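Local coordinates for protein carbonic anhydrase (Glaciozyma antarctica, PDB 5ZTP) that probably catalyses the reversible hydration of carbon dioxide to bicarbonate and a proton, as a carbonic anhydrase of a cold-adapted yeast, at residues 26-30 with 79-83; 32-38 with 82-88; 73-78 with 146-151; 103-108 with 119-124. One frame throughout, in Å; residues are numbered along the deposited sequence.

Contact 1 (26-30 with 79-83); sequences PLPPG and LLGTR
Pro29 lies against the chain at Leu80 and Gly81, and here the two loops come closest. Pro29 CD is 3.6 Å from Gly81 N, which lies over one face of the pyrrolidine ring, and 4.1 Å from Leu80 CB, which lies near the ring plane. The neighbouring ring carbon carries the packing a step further, Pro29 CG lying 4.2 Å from Thr82 CG2. His57 of strand 56-61 touches Pro29, Leu80 and Thr82 alike and closes this tight part from within the fold.

Further along, the fit slackens. Leu80 turns its isobutyl group toward Leu27, and a single branch does the touching: Leu80 CD2 stands 3.9 Å from Leu27 CG, the two side chains running at a slant to one another. The rotation that sets Leu27 CG opposite its own backbone N (chi1 -166°) brings that atom down to the leucine. Pro28, which is solvent-exposed, belongs to the loose side; its CB comes only to 4.1 Å from Gly81 N. The second subunit also reaches this region, its Asp40 packing on Leu27 and its Ala41 on Pro29.

In the fold, the contact lays the segment that leads into strand 33-38 beside the loop joining helix 66-79 to strand 84-90, just before the two strands pair. The prolines at 28 and 29 have no backbone N-H to offer, and the join is made by carbon surfaces. Such an attachment probably rests on shape and on partial exclusion of water, and the prolines' restricted backbone is likely to help set the course of the loop.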
loop_
_atom_site.group_PDB
_atom_site.type_symbol
_atom_site.label_atom_id
_atom_site.label_comp_id
_atom_site.label_asym_id
_atom_site.label_seq_id
_atom_site.Cartn_x
_atom_site.Cartn_y
_atom_site.Cartn_z
ATOM N N PRO A 26 -1.850 -10.790 16.801
ATOM C CA PRO A 26 -0.768 -11.454 16.122
ATOM C C PRO A 26 -0.715 -11.185 14.610
ATOM O O PRO A 26 -1.534 -10.467 14.051
ATOM C CB PRO A 26 -1.093 -12.916 16.383
ATOM C CG PRO A 26 -2.593 -12.933 16.295
ATOM C CD PRO A 26 -3.061 -11.620 16.861
ATOM N N LEU A 27 0.233 -11.840 13.961
ATOM C CA LEU A 27 0.556 -11.614 12.558
ATOM C C LEU A 27 -0.529 -11.941 11.510
ATOM O O LEU A 27 -0.840 -11.081 10.702
ATOM C CB LEU A 27 1.877 -12.353 12.244
ATOM C CG LEU A 27 2.655 -12.050 10.961
ATOM C CD1 LEU A 27 2.597 -10.578 10.556
ATOM C CD2 LEU A 27 4.096 -12.492 11.123
ATOM N N PRO A 28 -1.076 -13.181 11.483
ATOM C CA PRO A 28 -1.971 -13.497 10.369
ATOM C C PRO A 28 -3.241 -12.703 10.494
ATOM O O PRO A 28 -3.781 -12.660 11.582
ATOM C CB PRO A 28 -2.255 -14.997 10.514
ATOM C CG PRO A 28 -1.764 -15.403 11.830
ATOM C CD PRO A 28 -0.899 -14.321 12.399
ATOM N N PRO A 29 -3.719 -12.058 9.396
ATOM C CA PRO A 29 -4.926 -11.215 9.502
ATOM C C PRO A 29 -6.190 -11.981 9.901
ATOM O O PRO A 29 -6.489 -12.992 9.307
ATOM C CB PRO A 29 -5.086 -10.630 8.081
ATOM C CG PRO A 29 -3.766 -10.810 7.428
ATOM C CD PRO A 29 -3.214 -12.078 8.008
ATOM N N GLY A 30 -6.918 -11.464 10.881
ATOM C CA GLY A 30 -8.140 -12.088 11.376
ATOM C C GLY A 30 -9.254 -12.403 10.385
ATOM O O GLY A 30 -9.851 -13.473 10.471
ATOM N N LEU A 79 1.774 -17.355 2.871
ATOM C CA LEU A 79 2.408 -17.257 4.171
ATOM C C LEU A 79 1.441 -16.924 5.302
ATOM O O LEU A 79 1.608 -17.410 6.396
ATOM C CB LEU A 79 3.506 -16.210 4.132
ATOM C CG LEU A 79 4.920 -16.802 4.119
ATOM C CD1 LEU A 79 5.210 -17.691 2.914
ATOM C CD2 LEU A 79 5.890 -15.642 4.173
ATOM N N LEU A 80 0.435 -16.104 5.046
ATOM C CA LEU A 80 -0.446 -15.631 6.111
ATOM C C LEU A 80 -1.939 -15.939 5.777
ATOM O O LEU A 80 -2.202 -16.803 4.946
ATOM C CB LEU A 80 -0.172 -14.145 6.302
ATOM C CG LEU A 80 1.330 -13.859 6.522
ATOM C CD1 LEU A 80 1.713 -12.415 6.237
ATOM C CD2 LEU A 80 1.720 -14.247 7.937
ATOM N N GLY A 81 -2.904 -15.280 6.433
ATOM C CA GLY A 81 -4.354 -15.327 6.000
ATOM C C GLY A 81 -4.646 -16.321 4.855
ATOM O O GLY A 81 -4.587 -17.519 5.081
ATOM N N THR A 82 -5.020 -15.915 3.647
ATOM C CA THR A 82 -5.939 -14.847 3.296
ATOM C C THR A 82 -6.559 -15.481 2.062
ATOM O O THR A 82 -5.867 -15.888 1.145
ATOM C CB THR A 82 -5.347 -13.446 2.901
ATOM O OG1 THR A 82 -4.846 -13.427 1.546
ATOM C CG2 THR A 82 -4.321 -12.982 3.859
ATOM N N ARG A 83 -7.860 -15.611 2.054
ATOM C CA ARG A 83 -8.512 -16.207 0.913
ATOM C C ARG A 83 -9.566 -15.249 0.412
ATOM O O ARG A 83 -10.501 -15.645 -0.317
ATOM C CB ARG A 83 -9.061 -17.599 1.238
ATOM C CG ARG A 83 -9.475 -17.821 2.672
ATOM C CD ARG A 83 -10.430 -16.761 3.262
ATOM N NE ARG A 83 -11.767 -16.365 2.781
ATOM C CZ ARG A 83 -12.685 -17.111 2.195
ATOM N NH1 ARG A 83 -13.844 -16.526 1.924
ATOM N NH2 ARG A 83 -12.459 -18.378 1.850
#

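Contact 2 (32-38 with 82-88); sequences RVAIVGC and TREVIVI
Ile35 and Ile86 run alongside each other from neighbouring strands at the apolar centre. The delta methyl of Ile35 leans across (chi2 -43°) until its CD1 is 3.8 Å from Ile86 CB, while Ile86, extended at the same bond, sends CD1 to 4.0 Å from Val33 CG1. One step on, Ile35 CG2 meets Ile88 CD1 at 3.9 Å. The opposite face is lined with smaller groups, Val36 CG2 resting 3.9 Å from Val85 CG1 beside Ala34, and helix 66-79 covers it through Leu73 and Ala69.

Between the two layers runs a regular parallel ladder: Ala34, Val36 and Cys38 give N-H groups to Glu84 O, Ile86 O and Ile88 O; in return Ala34 O accepts from Ile86 N, and Val36 O from Ile88 N at 2.7 Å. These are central strands of the Rossmann-like alpha/beta sheet of beta-class carbonic anhydrases; strand 33-38 pairs on its other side with strand 56-61.

Toward the strand starts the contact turns polar. Arg32 O receives two weak bonds, from Arg83 N and Glu84 N. The Glu84 carboxylate, beside Val33, is held by backbone N-H groups of Tyr3 and Ala4 of the second subunit. Outermost, Arg83 CD sits over the centre of the Arg32 guanidinium, 3.6 Å from its CZ. A glycine in place of Arg83 would remove these methylenes and would probably leave the Arg32 guanidinium uncovered on that face and able to swing. The two guanidinium planes are 19° apart; Arg32 NH1 and Arg83 NE, like charges and not bonded, stand 4.1 Å from each other.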
loop_
_atom_site.group_PDB
_atom_site.type_symbol
_atom_site.label_atom_id
_atom_site.label_comp_id
_atom_site.label_asym_id
_atom_site.label_seq_id
_atom_site.Cartn_x
_atom_site.Cartn_y
_atom_site.Cartn_z
ATOM N N ARG A 32 -8.847 -12.658 7.128
ATOM C CA ARG A 32 -8.289 -13.366 5.991
ATOM C C ARG A 32 -8.498 -12.581 4.700
ATOM O O ARG A 32 -8.832 -13.140 3.663
ATOM C CB ARG A 32 -8.918 -14.753 5.909
ATOM C CG ARG A 32 -9.048 -15.412 7.270
ATOM C CD ARG A 32 -10.062 -16.530 7.250
ATOM N NE ARG A 32 -9.464 -17.728 6.711
ATOM C CZ ARG A 32 -10.153 -18.738 6.223
ATOM N NH1 ARG A 32 -11.483 -18.717 6.181
ATOM N NH2 ARG A 32 -9.499 -19.782 5.757
ATOM N N VAL A 33 -8.283 -11.275 4.781
ATOM C CA VAL A 33 -8.602 -10.359 3.699
ATOM C C VAL A 33 -7.369 -9.567 3.332
ATOM O O VAL A 33 -6.623 -9.109 4.222
ATOM C CB VAL A 33 -9.669 -9.322 4.105
ATOM C CG1 VAL A 33 -10.071 -8.472 2.904
ATOM C CG2 VAL A 33 -10.903 -9.985 4.689
ATOM N N ALA A 34 -7.187 -9.381 2.024
ATOM C CA ALA A 34 -6.173 -8.499 1.529
ATOM C C ALA A 34 -6.870 -7.409 0.765
ATOM O O ALA A 34 -7.585 -7.684 -0.192
ATOM C CB ALA A 34 -5.231 -9.248 0.635
ATOM N N ILE A 35 -6.697 -6.173 1.205
ATOM C CA ILE A 35 -7.233 -5.020 0.471
ATOM C C ILE A 35 -6.208 -4.606 -0.570
ATOM O O ILE A 35 -5.027 -4.492 -0.255
ATOM C CB ILE A 35 -7.514 -3.792 1.392
ATOM C CG1 ILE A 35 -8.533 -4.127 2.505
ATOM C CG2 ILE A 35 -7.971 -2.594 0.578
ATOM C CD1 ILE A 35 -9.739 -4.951 2.087
ATOM N N VAL A 36 -6.648 -4.370 -1.799
ATOM C CA VAL A 36 -5.758 -3.807 -2.796
ATOM C C VAL A 36 -6.330 -2.487 -3.254
ATOM O O VAL A 36 -7.278 -2.457 -4.030
ATOM C CB VAL A 36 -5.573 -4.731 -3.998
ATOM C CG1 VAL A 36 -4.642 -4.068 -5.010
ATOM C CG2 VAL A 36 -5.035 -6.076 -3.528
ATOM N N GLY A 37 -5.759 -1.389 -2.766
ATOM C CA GLY A 37 -6.344 -0.071 -2.988
ATOM C C GLY A 37 -5.354 0.916 -3.556
ATOM O O GLY A 37 -4.152 0.826 -3.338
ATOM N N CYS A 38 -5.861 1.892 -4.279
ATOM C CA CYS A 38 -4.999 2.946 -4.688
ATOM C C CYS A 38 -4.426 3.685 -3.496
ATOM O O CYS A 38 -5.026 3.682 -2.437
ATOM C CB CYS A 38 -5.744 3.931 -5.525
ATOM S SG CYS A 38 -4.595 5.225 -6.045
ATOM N N THR A 82 -5.020 -15.915 3.647
ATOM C CA THR A 82 -5.939 -14.847 3.296
ATOM C C THR A 82 -6.559 -15.481 2.062
ATOM O O THR A 82 -5.867 -15.888 1.145
ATOM C CB THR A 82 -5.347 -13.446 2.901
ATOM O OG1 THR A 82 -4.846 -13.427 1.546
ATOM C CG2 THR A 82 -4.321 -12.982 3.859
ATOM N N ARG A 83 -7.860 -15.611 2.054
ATOM C CA ARG A 83 -8.512 -16.207 0.913
ATOM C C ARG A 83 -9.566 -15.249 0.412
ATOM O O ARG A 83 -10.501 -15.645 -0.317
ATOM C CB ARG A 83 -9.061 -17.599 1.238
ATOM C CG ARG A 83 -9.475 -17.821 2.672
ATOM C CD ARG A 83 -10.430 -16.761 3.262
ATOM N NE ARG A 83 -11.767 -16.365 2.781
ATOM C CZ ARG A 83 -12.685 -17.111 2.195
ATOM N NH1 ARG A 83 -13.844 -16.526 1.924
ATOM N NH2 ARG A 83 -12.459 -18.378 1.850
ATOM N N GLU A 84 -9.369 -13.970 0.765
ATOM C CA GLU A 84 -10.156 -12.900 0.189
ATOM C C GLU A 84 -9.316 -11.733 -0.256
ATOM O O GLU A 84 -8.416 -11.282 0.453
ATOM C CB GLU A 84 -11.222 -12.427 1.167
ATOM C CG GLU A 84 -12.016 -11.239 0.646
ATOM C CD GLU A 84 -13.358 -11.074 1.301
ATOM O OE1 GLU A 84 -13.579 -11.649 2.392
ATOM O OE2 GLU A 84 -14.179 -10.356 0.691
ATOM N N VAL A 85 -9.649 -11.244 -1.448
ATOM C CA VAL A 85 -9.125 -9.984 -1.969
ATOM C C VAL A 85 -10.251 -9.038 -2.305
ATOM O O VAL A 85 -11.114 -9.355 -3.118
ATOM C CB VAL A 85 -8.300 -10.204 -3.257
ATOM C CG1 VAL A 85 -7.741 -8.879 -3.795
ATOM C CG2 VAL A 85 -7.189 -11.217 -2.988
ATOM N N ILE A 86 -10.218 -7.863 -1.700
ATOM C CA ILE A 86 -11.042 -6.741 -2.150
ATOM C C ILE A 86 -10.194 -5.672 -2.874
ATOM O O ILE A 86 -9.276 -5.100 -2.258
ATOM C CB ILE A 86 -11.711 -6.073 -0.956
ATOM C CG1 ILE A 86 -12.409 -7.121 -0.078
ATOM C CG2 ILE A 86 -12.667 -4.989 -1.430
ATOM C CD1 ILE A 86 -13.118 -6.548 1.142
ATOM N N VAL A 87 -10.484 -5.419 -4.168
ATOM C CA VAL A 87 -9.805 -4.346 -4.971
ATOM C C VAL A 87 -10.560 -3.031 -4.848
ATOM O O VAL A 87 -11.771 -2.992 -4.974
ATOM C CB VAL A 87 -9.654 -4.688 -6.495
ATOM C CG1 VAL A 87 -9.145 -3.498 -7.281
ATOM C CG2 VAL A 87 -8.674 -5.810 -6.726
ATOM N N ILE A 88 -9.847 -1.952 -4.593
ATOM C CA ILE A 88 -10.477 -0.645 -4.570
ATOM C C ILE A 88 -9.691 0.324 -5.428
ATOM O O ILE A 88 -8.558 0.722 -5.084
ATOM C CB ILE A 88 -10.591 -0.048 -3.157
ATOM C CG1 ILE A 88 -11.253 -1.054 -2.184
ATOM C CG2 ILE A 88 -11.376 1.260 -3.212
ATOM C CD1 ILE A 88 -11.095 -0.702 -0.710
#

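Contact 3 (73-78 with 146-151)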
loop_
_atom_site.group_PDB
_atom_site.type_symbol
_atom_site.label_atom_id
_atom_site.label_comp_id
_atom_site.label_asym_id
_atom_site.label_seq_id
_atom_site.Cartn_x
_atom_site.Cartn_y
_atom_site.Cartn_z
ATOM N N LEU A 73 0.585 -9.989 -2.495
ATOM C CA LEU A 73 -0.568 -10.885 -2.407
ATOM C C LEU A 73 -0.127 -12.333 -2.242
ATOM O O LEU A 73 -0.664 -13.100 -1.434
ATOM C CB LEU A 73 -1.436 -10.756 -3.665
ATOM C CG LEU A 73 -2.364 -9.557 -3.696
ATOM C CD1 LEU A 73 -3.025 -9.488 -5.055
ATOM C CD2 LEU A 73 -3.411 -9.662 -2.603
ATOM N N VAL A 74 0.859 -12.714 -3.026
ATOM C CA VAL A 74 1.377 -14.042 -2.931
ATOM C C VAL A 74 1.851 -14.276 -1.499
ATOM O O VAL A 74 1.543 -15.286 -0.911
ATOM C CB VAL A 74 2.452 -14.266 -4.014
ATOM C CG1 VAL A 74 3.233 -15.560 -3.785
ATOM C CG2 VAL A 74 1.758 -14.286 -5.385
ATOM N N ILE A 75 2.552 -13.323 -0.922
ATOM C CA ILE A 75 2.983 -13.450 0.463
ATOM C C ILE A 75 1.796 -13.478 1.432
ATOM O O ILE A 75 1.714 -14.353 2.290
ATOM C CB ILE A 75 3.986 -12.339 0.810
ATOM C CG1 ILE A 75 5.307 -12.661 0.104
ATOM C CG2 ILE A 75 4.174 -12.207 2.319
ATOM C CD1 ILE A 75 6.201 -11.461 -0.143
ATOM N N SER A 76 0.855 -12.562 1.274
ATOM C CA SER A 76 -0.344 -12.552 2.137
ATOM C C SER A 76 -1.066 -13.909 2.142
ATOM O O SER A 76 -1.377 -14.430 3.196
ATOM C CB SER A 76 -1.293 -11.403 1.737
ATOM O OG SER A 76 -2.547 -11.471 2.369
ATOM N N GLN A 77 -1.288 -14.480 0.963
ATOM C CA GLN A 77 -1.952 -15.788 0.833
ATOM C C GLN A 77 -1.163 -16.988 1.366
ATOM O O GLN A 77 -1.639 -17.720 2.240
ATOM C CB GLN A 77 -2.279 -16.075 -0.637
ATOM C CG GLN A 77 -3.351 -15.175 -1.240
ATOM C CD GLN A 77 -4.072 -15.816 -2.430
ATOM O OE1 GLN A 77 -3.494 -16.590 -3.204
ATOM N NE2 GLN A 77 -5.335 -15.475 -2.595
ATOM N N GLU A 78 0.023 -17.190 0.802
ATOM C CA GLU A 78 0.792 -18.450 0.955
ATOM C C GLU A 78 1.480 -18.526 2.323
ATOM O O GLU A 78 1.749 -19.605 2.858
ATOM C CB GLU A 78 1.874 -18.571 -0.143
ATOM C CG GLU A 78 1.419 -18.272 -1.570
ATOM C CD GLU A 78 0.596 -19.388 -2.195
ATOM O OE1 GLU A 78 0.898 -20.560 -1.977
ATOM O OE2 GLU A 78 -0.371 -19.106 -2.916
ATOM N N LEU A 146 -0.815 -17.950 -9.768
ATOM C CA LEU A 146 -0.178 -17.743 -8.464
ATOM C C LEU A 146 -1.096 -17.278 -7.340
ATOM O O LEU A 146 -0.637 -17.123 -6.232
ATOM C CB LEU A 146 0.960 -16.754 -8.590
ATOM C CG LEU A 146 2.328 -17.367 -8.803
ATOM C CD1 LEU A 146 2.292 -18.625 -9.652
ATOM C CD2 LEU A 146 3.230 -16.308 -9.410
ATOM N N ILE A 147 -2.366 -17.021 -7.637
ATOM C CA ILE A 147 -3.390 -16.730 -6.630
ATOM C C ILE A 147 -4.154 -18.013 -6.431
ATOM O O ILE A 147 -4.395 -18.743 -7.385
ATOM C CB ILE A 147 -4.394 -15.678 -7.128
ATOM C CG1 ILE A 147 -3.681 -14.369 -7.399
ATOM C CG2 ILE A 147 -5.509 -15.432 -6.122
ATOM C CD1 ILE A 147 -3.273 -13.655 -6.149
ATOM N N LEU A 148 -4.536 -18.296 -5.196
ATOM C CA LEU A 148 -5.163 -19.572 -4.910
ATOM C C LEU A 148 -6.536 -19.678 -5.552
ATOM O O LEU A 148 -7.294 -18.719 -5.584
ATOM C CB LEU A 148 -5.290 -19.782 -3.412
ATOM C CG LEU A 148 -3.973 -19.782 -2.653
ATOM C CD1 LEU A 148 -4.292 -19.823 -1.164
ATOM C CD2 LEU A 148 -3.057 -20.915 -3.109
ATOM N N PRO A 149 -6.863 -20.861 -6.062
ATOM C CA PRO A 149 -8.123 -21.054 -6.801
ATOM C C PRO A 149 -9.424 -20.803 -5.976
ATOM O O PRO A 149 -10.476 -20.451 -6.535
ATOM C CB PRO A 149 -8.020 -22.518 -7.257
ATOM C CG PRO A 149 -7.063 -23.157 -6.280
ATOM C CD PRO A 149 -6.051 -22.093 -6.017
ATOM N N GLU A 150 -9.348 -20.963 -4.657
ATOM C CA GLU A 150 -10.520 -20.740 -3.801
ATOM C C GLU A 150 -10.729 -19.255 -3.413
ATOM O O GLU A 150 -11.678 -18.922 -2.713
ATOM C CB GLU A 150 -10.406 -21.605 -2.533
ATOM C CG GLU A 150 -9.237 -21.238 -1.614
ATOM C CD GLU A 150 -8.078 -22.213 -1.694
ATOM O OE1 GLU A 150 -7.622 -22.536 -2.834
ATOM O OE2 GLU A 150 -7.628 -22.640 -0.607
ATOM N N THR A 151 -9.859 -18.358 -3.857
ATOM C CA THR A 151 -9.914 -16.985 -3.379
ATOM C C THR A 151 -11.197 -16.291 -3.833
ATOM O O THR A 151 -11.550 -16.360 -5.003
ATOM C CB THR A 151 -8.672 -16.198 -3.851
ATOM O OG1 THR A 151 -7.512 -16.949 -3.490
ATOM C CG2 THR A 151 -8.601 -14.808 -3.208
#
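The carboxamide of Gln77 meets the loop at Leu148 and Thr151, each of its two polar atoms bonded to a different residue. Leu148 N points at OE1 of Gln77 over 2.8 Å, in the carbonyl plane and on a lone pair, with an N-H...O angle of 159°. On the other branch Gln77 NE2 donates to Thr151 OG1, also at 2.8 Å, though here the hydroxyl stands 26° out of the amide plane and the bond is more bent. Since one end accepts and the other donates, a flipped amide would satisfy neither partner as well, which probably fixes its rotation.

The next shell sets up these partners. Leu148 to Thr151 form a type I beta turn, and Thr151 OG1 passes its own hydrogen to Leu148 O at 2.8 Å, on the same face of that carbonyl as Thr151 N. The hydroxyl is thereby oriented to receive from Gln77. The glutamine reaches the turn with its outer chain straight (chi2 -155°), running antiparallel to the Leu148 side chain, while Ile147 CG2 lies 3.5 Å from Gln77 NE2. Further along the helix, apolar contacts continue the join: Leu73 CB is 4.2 Å from Ile147 CD1, and Val74 CG2 is 4.1 Å from Leu146 CB. The Glu78 carboxylate lies by Leu148, but its salt bridge is to Arg110 of the second subunit.

The glutamine thus ties helix 66-79 to the loop that feeds strand 152-158. Toward the sheet, Leu73 packs on Ala34 and Val36 of strand 33-38 and, together with Thr151, on Val85 of strand 84-90.

Contact 4 (103-108 with 119-124); sequences LHGLVK and VDSLAC
The imidazole of His104 is laid against the turn of Val119 and Asp120, with one of its faces covered by backbone. Asp120 CA lies 3.9 Å from the ring centroid and 12° off the ring normal, a CH-pi contact, and Val119 C shares that face. At the edge the ring donates: His104 NE2 bonds to Leu122 O at 3.0 Å, with an N-H...O angle of 156° and the acceptor close to the ring plane. Val119 O is also near NE2, but at an angle too poor for a bond.

The motif is a type I beta turn, Val119 to Leu122, in which the chain leaves the short helix 116-119 and folds back along helix 100-108. His104 bonds to the last residue of the turn while its ring lies over one side of it, CG standing anti to the carbonyl carbon (chi1 -72°). With a leucine here, Leu122 O would probably lose its side-chain donor and Asp120 CA the flat surface it rests on.

Around the ring, Val119 CG2 reaches 3.7 Å from His104 CB, while its CG1 packs 4.0 Å from Val107 CG1. On the solvent side, the Lys108 chain runs nearly perpendicular to the Asp120 side chain, and its NZ makes a salt bridge to Asp120 OD1 at 3.4 Å. The second subunit covers other parts: its Val74 packs on Leu122 and its Leu79 on Leu103, while Arg71 NH2 bonds to Cys124 O. At the end of the 119-124 segment, Cys124 SG rests 3.7 Å from Leu103 CD2.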
loop_
_atom_site.group_PDB
_atom_site.type_symbol
_atom_site.label_atom_id
_atom_site.label_comp_id
_atom_site.label_asym_id
_atom_site.label_seq_id
_atom_site.Cartn_x
_atom_site.Cartn_y
_atom_site.Cartn_z
ATOM N N LEU A 103 5.005 10.824 -18.504
ATOM C CA LEU A 103 5.706 10.847 -17.238
ATOM C C LEU A 103 7.213 10.684 -17.423
ATOM O O LEU A 103 7.995 11.389 -16.770
ATOM C CB LEU A 103 5.201 9.767 -16.287
ATOM C CG LEU A 103 6.020 9.738 -14.965
ATOM C CD1 LEU A 103 5.087 9.769 -13.775
ATOM C CD2 LEU A 103 6.989 8.558 -14.842
ATOM N N HIS A 104 7.609 9.751 -18.287
ATOM C CA HIS A 104 9.016 9.555 -18.591
ATOM C C HIS A 104 9.690 10.865 -18.975
ATOM O O HIS A 104 10.693 11.252 -18.364
ATOM C CB HIS A 104 9.193 8.549 -19.728
ATOM C CG HIS A 104 8.889 7.154 -19.331
ATOM N ND1 HIS A 104 8.777 6.138 -20.242
ATOM C CD2 HIS A 104 8.621 6.613 -18.120
ATOM C CE1 HIS A 104 8.471 5.020 -19.604
ATOM N NE2 HIS A 104 8.369 5.284 -18.315
ATOM N N GLY A 105 9.120 11.531 -19.987
ATOM C CA GLY A 105 9.644 12.795 -20.511
ATOM C C GLY A 105 9.696 13.909 -19.480
ATOM O O GLY A 105 10.498 14.857 -19.605
ATOM N N LEU A 106 8.841 13.792 -18.461
ATOM C CA LEU A 106 8.772 14.769 -17.377
ATOM C C LEU A 106 9.938 14.608 -16.441
ATOM O O LEU A 106 10.724 15.524 -16.249
ATOM C CB LEU A 106 7.488 14.555 -16.594
ATOM C CG LEU A 106 7.018 15.671 -15.698
ATOM C CD1 LEU A 106 6.702 16.896 -16.522
ATOM C CD2 LEU A 106 5.757 15.188 -15.008
ATOM N N VAL A 107 10.049 13.410 -15.891
ATOM C CA VAL A 107 11.089 13.092 -14.959
ATOM C C VAL A 107 12.434 13.290 -15.637
ATOM O O VAL A 107 13.420 13.649 -14.977
ATOM C CB VAL A 107 10.925 11.647 -14.462
ATOM C CG1 VAL A 107 12.098 11.213 -13.587
ATOM C CG2 VAL A 107 9.624 11.538 -13.694
ATOM N N LYS A 108 12.469 13.054 -16.954
ATOM C CA LYS A 108 13.677 13.309 -17.781
ATOM C C LYS A 108 14.150 14.759 -17.730
ATOM O O LYS A 108 15.348 15.036 -17.748
ATOM C CB LYS A 108 13.440 12.918 -19.243
ATOM C CG LYS A 108 13.755 11.465 -19.539
ATOM C CD LYS A 108 13.612 11.189 -21.009
ATOM C CE LYS A 108 13.412 9.722 -21.279
ATOM N NZ LYS A 108 14.047 9.396 -22.589
ATOM N N VAL A 119 14.302 5.845 -15.742
ATOM C CA VAL A 119 12.918 6.372 -15.858
ATOM C C VAL A 119 12.145 5.557 -16.883
ATOM O O VAL A 119 10.993 5.214 -16.654
ATOM C CB VAL A 119 12.788 7.913 -16.150
ATOM C CG1 VAL A 119 14.102 8.671 -16.004
ATOM C CG2 VAL A 119 12.198 8.195 -17.523
ATOM N N ASP A 120 12.812 5.248 -17.998
ATOM C CA ASP A 120 12.218 4.592 -19.160
ATOM C C ASP A 120 11.812 3.159 -18.886
ATOM O O ASP A 120 11.023 2.595 -19.636
ATOM C CB ASP A 120 13.211 4.585 -20.315
ATOM C CG ASP A 120 13.200 5.873 -21.146
ATOM O OD1 ASP A 120 12.558 6.897 -20.807
ATOM O OD2 ASP A 120 13.857 5.825 -22.195
ATOM N N SER A 121 12.337 2.579 -17.811
ATOM C CA SER A 121 11.962 1.231 -17.386
ATOM C C SER A 121 10.745 1.112 -16.462
ATOM O O SER A 121 10.355 0.011 -16.105
ATOM C CB SER A 121 13.161 0.558 -16.713
ATOM O OG SER A 121 13.502 1.157 -15.475
ATOM N N LEU A 122 10.141 2.228 -16.079
ATOM C CA LEU A 122 8.891 2.209 -15.274
ATOM C C LEU A 122 7.605 2.087 -16.089
ATOM O O LEU A 122 7.227 3.019 -16.798
ATOM C CB LEU A 122 8.744 3.507 -14.483
ATOM C CG LEU A 122 9.690 3.707 -13.309
ATOM C CD1 LEU A 122 9.389 5.090 -12.754
ATOM C CD2 LEU A 122 9.531 2.608 -12.248
ATOM N N ALA A 123 6.920 0.962 -15.981
ATOM C CA ALA A 123 5.572 0.904 -16.490
ATOM C C ALA A 123 4.750 1.551 -15.392
ATOM O O ALA A 123 4.718 1.038 -14.255
ATOM C CB ALA A 123 5.140 -0.525 -16.747
ATOM N N CYS A 124 4.112 2.679 -15.712
ATOM C CA CYS A 124 3.304 3.392 -14.735
ATOM C C CYS A 124 1.976 2.727 -14.413
ATOM O O CYS A 124 1.469 2.906 -13.309
ATOM C CB CYS A 124 3.073 4.825 -15.169
ATOM S SG CYS A 124 4.631 5.716 -15.352
#

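In the fold
Contacts 1, 2 and 3 form one cluster, their centres 11 to 12 Å apart. Contacts 1 and 2 share Thr82 and Arg83, and a probable hydrogen bond between Thr82 OG1 and Ser76 OG, 3.1 Å, joins both to the helix of contact 3. Contact 4 stands apart, its centre 28 Å from that of contact 2. The dimer bridges the gap: Val74 and Leu146 of contact 3 pack on Leu122 and Val119 of the second subunit's contact 4. Cys38, ending contact 2, touches Cys93; both are probably zinc ligands, as in beta-class relatives, though the sulfate modelled on Cys38 SG is a doubtful link. Another sulfate, probably from the crystallisation liquor, lies about 4 Å from the Leu27 side chain.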